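Long-range contacts in putative TetR transcriptional regulator (Rhodococcus sp., PDB 2I10), which probably binds DNA as a TetR-family transcriptional regulator and is seen here with p-nitrophenol bound at its helical C-terminal domain: residues M67-L72 with A167-S172; Q133-V138 with L160-M165. One frame throughout, in Å; residues are numbered along the deposited sequence.

Interaction 1 of 2, residues M67-L72 with A167-S172; sequences MCERTL and AVYGLS
Cys68 and Glu69, in the short turn between helix 55-66 and helix 71-78, meet one flank of helix 157-177 through Val168, Tyr169 and Ser172. Tyr169 is the side chain to follow. From CB, chi1 of -62° sets CG anti to the carbonyl carbon, and the ring then runs out to the turn. Tyr169 CD1 lies 3.9 Å from Cys68 SG, and Tyr169 CE1 3.8 Å from Cys68 CB; the cysteine approaches obliquely, in a sulfur-aromatic contact. At the tip, Tyr169 OH donates a very short hydrogen bond of 2.5 Å to Glu69 OE2. That oxygen sits at the ring edge, in its plane, while the carboxylate itself is turned 63° from the ring. Thr109 also bonds OE2, giving this buried oxygen two hydroxyl partners.

Alongside the tyrosine, Cys68 CB rests on Val168 CG1 at 3.7 Å. Cys68 SG reaches Ser172 CB at 3.8 Å and is tied to Cys107 in a disulfide, while Ser172 OG bonds the backbone N of Cys107. A phenylalanine in place of Tyr169 would probably keep the packing on Cys68 but leave Glu69 OE2 without one of its two hydroxyl partners. Helix 55-66 is, as in other TetR-family proteins, probably the connector from the DNA-binding domain to the core, and the turn that ends it is fastened by a covalent bond at Cys68 and a buried carboxylate-phenol bond at Glu69.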
loop_
_atom_site.group_PDB
_atom_site.type_symbol
_atom_site.label_atom_id
_atom_site.label_comp_id
_atom_site.label_asym_id
_atom_site.label_seq_id
_atom_site.Cartn_x
_atom_site.Cartn_y
_atom_site.Cartn_z
HETATM N N MSE B 67 -9.248 -8.190 -0.864
HETATM C CA MSE B 67 -8.528 -8.493 0.378
HETATM C C MSE B 67 -7.152 -9.032 -0.002
HETATM O O MSE B 67 -7.086 -10.029 -0.724
HETATM C CB MSE B 67 -9.316 -9.500 1.253
HETATM C CG MSE B 67 -9.902 -8.978 2.631
HETATM SE SE MSE B 67 -10.280 -10.601 3.851
HETATM C CE MSE B 67 -8.473 -11.048 4.223
ATOM N N CYS B 68 -6.064 -8.373 0.433
ATOM C CA CYS B 68 -4.698 -8.939 0.302
ATOM C C CYS B 68 -4.607 -10.298 1.032
ATOM O O CYS B 68 -4.122 -11.292 0.487
ATOM C CB CYS B 68 -3.596 -7.934 0.811
ATOM S SG CYS B 68 -3.184 -6.474 -0.386
ATOM N N GLU B 69 -5.125 -10.325 2.254
ATOM C CA GLU B 69 -4.905 -11.423 3.210
ATOM C C GLU B 69 -5.857 -12.622 3.099
ATOM O O GLU B 69 -6.028 -13.352 4.085
ATOM C CB GLU B 69 -4.987 -10.883 4.637
ATOM C CG GLU B 69 -4.154 -9.638 4.874
ATOM C CD GLU B 69 -4.883 -8.316 4.593
ATOM O OE1 GLU B 69 -5.922 -8.281 3.897
ATOM O OE2 GLU B 69 -4.387 -7.299 5.088
ATOM N N ARG B 70 -6.474 -12.820 1.932
ATOM C CA ARG B 70 -7.445 -13.906 1.712
ATOM C C ARG B 70 -6.956 -15.297 2.134
ATOM O O ARG B 70 -5.970 -15.786 1.585
ATOM C CB ARG B 70 -7.867 -13.915 0.227
ATOM C CG ARG B 70 -9.301 -14.364 0.033
ATOM C CD ARG B 70 -10.278 -13.493 0.804
ATOM N NE ARG B 70 -11.643 -13.896 0.531
ATOM C CZ ARG B 70 -12.592 -14.229 1.414
ATOM N NH1 ARG B 70 -12.400 -14.188 2.719
ATOM N NH2 ARG B 70 -13.800 -14.562 0.966
ATOM N N THR B 71 -7.684 -15.933 3.073
ATOM C CA THR B 71 -7.274 -17.184 3.712
ATOM C C THR B 71 -6.931 -18.351 2.788
ATOM O O THR B 71 -5.876 -18.981 2.943
ATOM C CB THR B 71 -8.231 -17.653 4.908
ATOM O OG1 THR B 71 -7.846 -18.954 5.308
ATOM C CG2 THR B 71 -9.662 -17.741 4.524
ATOM N N LEU B 72 -7.812 -18.630 1.834
ATOM C CA LEU B 72 -7.678 -19.800 0.957
ATOM C C LEU B 72 -6.434 -19.687 0.075
ATOM O O LEU B 72 -5.696 -20.654 -0.090
ATOM C CB LEU B 72 -8.959 -20.015 0.115
ATOM C CG LEU B 72 -8.893 -20.908 -1.155
ATOM C CD1 LEU B 72 -8.517 -22.352 -0.853
ATOM C CD2 LEU B 72 -10.169 -20.880 -1.999
ATOM N N ALA B 167 5.898 -6.395 1.642
ATOM C CA ALA B 167 5.971 -6.683 0.214
ATOM C C ALA B 167 4.580 -6.827 -0.465
ATOM O O ALA B 167 4.344 -6.272 -1.544
ATOM C CB ALA B 167 6.870 -7.920 -0.071
ATOM N N VAL B 168 3.645 -7.542 0.164
ATOM C CA VAL B 168 2.306 -7.724 -0.393
ATOM C C VAL B 168 1.573 -6.407 -0.572
ATOM O O VAL B 168 0.955 -6.157 -1.583
ATOM C CB VAL B 168 1.378 -8.593 0.541
ATOM C CG1 VAL B 168 -0.037 -8.637 -0.012
ATOM C CG2 VAL B 168 1.898 -9.988 0.688
ATOM N N TYR B 169 1.563 -5.604 0.500
ATOM C CA TYR B 169 0.867 -4.327 0.462
ATOM C C TYR B 169 1.530 -3.367 -0.532
ATOM O O TYR B 169 0.848 -2.643 -1.216
ATOM C CB TYR B 169 0.841 -3.721 1.840
ATOM C CG TYR B 169 0.091 -4.567 2.829
ATOM C CD1 TYR B 169 -1.224 -4.979 2.572
ATOM C CD2 TYR B 169 0.690 -4.972 4.021
ATOM C CE1 TYR B 169 -1.926 -5.768 3.504
ATOM C CE2 TYR B 169 -0.016 -5.768 4.952
ATOM C CZ TYR B 169 -1.303 -6.162 4.681
ATOM O OH TYR B 169 -2.012 -6.916 5.619
ATOM N N GLY B 170 2.860 -3.389 -0.610
ATOM C CA GLY B 170 3.601 -2.525 -1.573
ATOM C C GLY B 170 3.324 -2.897 -3.007
ATOM O O GLY B 170 3.137 -2.006 -3.881
ATOM N N LEU B 171 3.300 -4.204 -3.284
ATOM C CA LEU B 171 2.894 -4.650 -4.638
ATOM C C LEU B 171 1.452 -4.258 -4.946
ATOM O O LEU B 171 1.160 -3.877 -6.068
ATOM C CB LEU B 171 3.082 -6.150 -4.822
ATOM C CG LEU B 171 4.528 -6.634 -4.869
ATOM C CD1 LEU B 171 4.565 -8.126 -4.447
ATOM C CD2 LEU B 171 5.065 -6.465 -6.260
ATOM N N SER B 172 0.563 -4.300 -3.939
ATOM C CA SER B 172 -0.831 -3.841 -4.136
ATOM C C SER B 172 -0.895 -2.350 -4.527
ATOM O O SER B 172 -1.657 -1.940 -5.423
ATOM C CB SER B 172 -1.658 -4.045 -2.845
ATOM O OG SER B 172 -2.890 -3.362 -2.942
#

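Interaction 2 of 2, residues Q133-V138 with L160-M165; sequences QMRQTV and LARYVM. With NPO (p-nitrophenol), chain C.
Val138 and Ala161 mark the nearest backbone approach, 6.1 Å between their CA atoms, where helix segments 133-138 and 160-165 pass with axes 9.5 Å apart and N-to-C directions at 128°. This is helix-helix packing within the TetR-type C-terminal domain, and helix 157-177 also meets the second subunit, as in the family's dimer interface.

Where the backbones come closest, Val138 CG1 lies 4.1 Å from Ala161 CB and also faces Val164. Farther along, the side chains of the selenomethionines Met134 and Met165 slide past each other in opposite directions; Met134 bends at chi3 (80°), which carries CE to 3.7 Å from Met165 CG. The selenium of Met165 sits 3.5 Å from Arg135 CG and crosses the aliphatic part of that arginine at an angle.

Beyond it two arginines of the p-nitrophenol pocket meet. Arg135 CD lies over a face of the Arg162 guanidinium, 3.5 Å from NH2, and the two guanidinium planes are 11° apart. Arg135 NE and Arg162 NH2 are 4.1 Å apart, like charges whose repulsion is probably offset by acidic partners: Glu132 for Arg135, Glu174 and Glu183 of the second subunit for Arg162. Arg162 presents its edge to the ligand ring, too close to be trusted in detail. The nitro oxygen O3 of p-nitrophenol stands over the centre of the Arg135 guanidinium, 3.9 Å from CZ.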
loop_
_atom_site.group_PDB
_atom_site.type_symbol
_atom_site.label_atom_id
_atom_site.label_comp_id
_atom_site.label_asym_id
_atom_site.label_seq_id
_atom_site.Cartn_x
_atom_site.Cartn_y
_atom_site.Cartn_z
ATOM N N GLN B 133 -3.788 -13.009 11.276
ATOM C CA GLN B 133 -3.813 -14.408 10.871
ATOM C C GLN B 133 -2.835 -14.627 9.740
ATOM O O GLN B 133 -2.158 -15.629 9.696
ATOM C CB GLN B 133 -5.230 -14.878 10.463
ATOM C CG GLN B 133 -5.331 -16.389 10.279
ATOM C CD GLN B 133 -4.745 -17.179 11.469
ATOM O OE1 GLN B 133 -5.347 -17.204 12.539
ATOM N NE2 GLN B 133 -3.555 -17.795 11.288
HETATM N N MSE B 134 -2.747 -13.673 8.815
HETATM C CA MSE B 134 -1.735 -13.777 7.774
HETATM C C MSE B 134 -0.305 -13.800 8.369
HETATM O O MSE B 134 0.477 -14.649 8.006
HETATM C CB MSE B 134 -1.871 -12.676 6.720
HETATM C CG MSE B 134 -0.654 -12.635 5.777
HETATM SE SE MSE B 134 -0.845 -11.380 4.305
HETATM C CE MSE B 134 -0.408 -9.688 5.207
ATOM N N ARG B 135 -0.002 -12.872 9.287
ATOM C CA ARG B 135 1.292 -12.805 9.922
ATOM C C ARG B 135 1.614 -14.151 10.597
ATOM O O ARG B 135 2.679 -14.698 10.388
ATOM C CB ARG B 135 1.365 -11.661 10.956
ATOM C CG ARG B 135 2.797 -11.361 11.431
ATOM C CD ARG B 135 2.870 -10.224 12.479
ATOM N NE ARG B 135 2.376 -10.761 13.722
ATOM C CZ ARG B 135 3.139 -11.254 14.696
ATOM N NH1 ARG B 135 2.542 -11.785 15.765
ATOM N NH2 ARG B 135 4.473 -11.159 14.642
ATOM N N GLN B 136 0.675 -14.665 11.395
ATOM C CA GLN B 136 0.877 -15.941 12.075
ATOM C C GLN B 136 1.042 -17.151 11.138
ATOM O O GLN B 136 1.824 -18.037 11.433
ATOM C CB GLN B 136 -0.227 -16.199 13.127
ATOM C CG GLN B 136 0.123 -17.397 14.055
ATOM C CD GLN B 136 1.450 -17.218 14.791
ATOM O OE1 GLN B 136 1.679 -16.163 15.409
ATOM N NE2 GLN B 136 2.348 -18.227 14.701
ATOM N N THR B 137 0.273 -17.190 10.044
ATOM C CA THR B 137 0.369 -18.245 9.026
ATOM C C THR B 137 1.750 -18.271 8.353
ATOM O O THR B 137 2.339 -19.329 8.067
ATOM C CB THR B 137 -0.727 -18.031 7.927
ATOM O OG1 THR B 137 -2.038 -18.104 8.529
ATOM C CG2 THR B 137 -0.633 -19.091 6.864
ATOM N N VAL B 138 2.261 -17.081 8.073
ATOM C CA VAL B 138 3.598 -16.928 7.515
ATOM C C VAL B 138 4.615 -17.350 8.567
ATOM O O VAL B 138 5.496 -18.109 8.269
ATOM C CB VAL B 138 3.804 -15.443 6.978
ATOM C CG1 VAL B 138 5.238 -15.188 6.615
ATOM C CG2 VAL B 138 2.939 -15.232 5.761
ATOM N N LEU B 160 11.269 -11.187 9.139
ATOM C CA LEU B 160 11.018 -11.683 7.790
ATOM C C LEU B 160 9.508 -11.760 7.450
ATOM O O LEU B 160 9.124 -11.488 6.313
ATOM C CB LEU B 160 11.694 -13.031 7.579
ATOM C CG LEU B 160 11.676 -13.597 6.148
ATOM C CD1 LEU B 160 12.391 -12.665 5.157
ATOM C CD2 LEU B 160 12.354 -14.912 6.193
ATOM N N ALA B 161 8.671 -12.136 8.424
ATOM C CA ALA B 161 7.191 -12.047 8.290
ATOM C C ALA B 161 6.696 -10.633 8.008
ATOM O O ALA B 161 5.862 -10.425 7.150
ATOM C CB ALA B 161 6.495 -12.583 9.556
ATOM N N ARG B 162 7.203 -9.662 8.771
ATOM C CA ARG B 162 6.873 -8.255 8.573
ATOM C C ARG B 162 7.308 -7.819 7.186
ATOM O O ARG B 162 6.599 -7.106 6.498
ATOM C CB ARG B 162 7.555 -7.409 9.678
ATOM C CG ARG B 162 7.057 -5.956 9.822
ATOM C CD ARG B 162 5.548 -5.880 10.182
ATOM N NE ARG B 162 5.277 -6.413 11.513
ATOM C CZ ARG B 162 4.086 -6.463 12.109
ATOM N NH1 ARG B 162 2.985 -6.039 11.485
ATOM N NH2 ARG B 162 3.997 -6.974 13.328
ATOM N N TYR B 163 8.467 -8.260 6.747
ATOM C CA TYR B 163 8.881 -7.889 5.414
ATOM C C TYR B 163 7.911 -8.436 4.358
ATOM O O TYR B 163 7.584 -7.731 3.421
ATOM C CB TYR B 163 10.295 -8.359 5.109
ATOM C CG TYR B 163 10.540 -8.426 3.629
ATOM C CD1 TYR B 163 10.906 -7.287 2.912
ATOM C CD2 TYR B 163 10.386 -9.621 2.944
ATOM C CE1 TYR B 163 11.109 -7.360 1.552
ATOM C CE2 TYR B 163 10.560 -9.686 1.578
ATOM C CZ TYR B 163 10.938 -8.552 0.892
ATOM O OH TYR B 163 11.159 -8.627 -0.485
ATOM N N VAL B 164 7.490 -9.693 4.492
ATOM C CA VAL B 164 6.532 -10.301 3.529
ATOM C C VAL B 164 5.236 -9.530 3.472
ATOM O O VAL B 164 4.678 -9.379 2.398
ATOM C CB VAL B 164 6.224 -11.823 3.830
ATOM C CG1 VAL B 164 5.102 -12.381 2.900
ATOM C CG2 VAL B 164 7.508 -12.669 3.683
HETATM N N MSE B 165 4.743 -9.075 4.634
HETATM C CA MSE B 165 3.532 -8.273 4.707
HETATM C C MSE B 165 3.718 -6.926 3.986
HETATM O O MSE B 165 2.868 -6.496 3.221
HETATM C CB MSE B 165 3.177 -8.026 6.168
HETATM C CG MSE B 165 2.772 -9.338 6.982
HETATM SE SE MSE B 165 2.678 -8.908 8.874
HETATM C CE MSE B 165 1.039 -7.864 8.954
HETATM C C1 NPO C . 1.822 -6.002 15.516
HETATM C C2 NPO C . 1.334 -4.741 15.808
HETATM C C3 NPO C . 0.494 -4.092 14.939
HETATM C C4 NPO C . 0.128 -4.687 13.770
HETATM C C5 NPO C . 0.595 -5.953 13.439
HETATM C C6 NPO C . 1.444 -6.615 14.315
HETATM O OH NPO C . -0.697 -3.975 12.961
HETATM N N1 NPO C . 2.675 -6.582 16.493
HETATM O O2 NPO C . 2.840 -5.948 17.545
HETATM O O3 NPO C . 3.231 -7.675 16.346
#

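Both contacts draw on helix 157-177, and their centres lie about 10 Å apart. Met134 joins them directly: its CE, which packs on Met165 in interaction 2, comes 3.8 Å from Glu69 CG and 3.2 Å from Tyr169 OH in interaction 1. Arg131, a pocket residue on the same helix as Met134, adds a second bridge, touching Glu69, Tyr169 and Met165. Interaction 2 supplies Arg135 and Arg162 to the p-nitrophenol site, whereas the nearest atoms of the Tyr169 side chain and the ligand are about 8 Å apart. Glu174 of the second subunit packs on Tyr169 and pairs with Arg162, so the dimer partner touches both contacts.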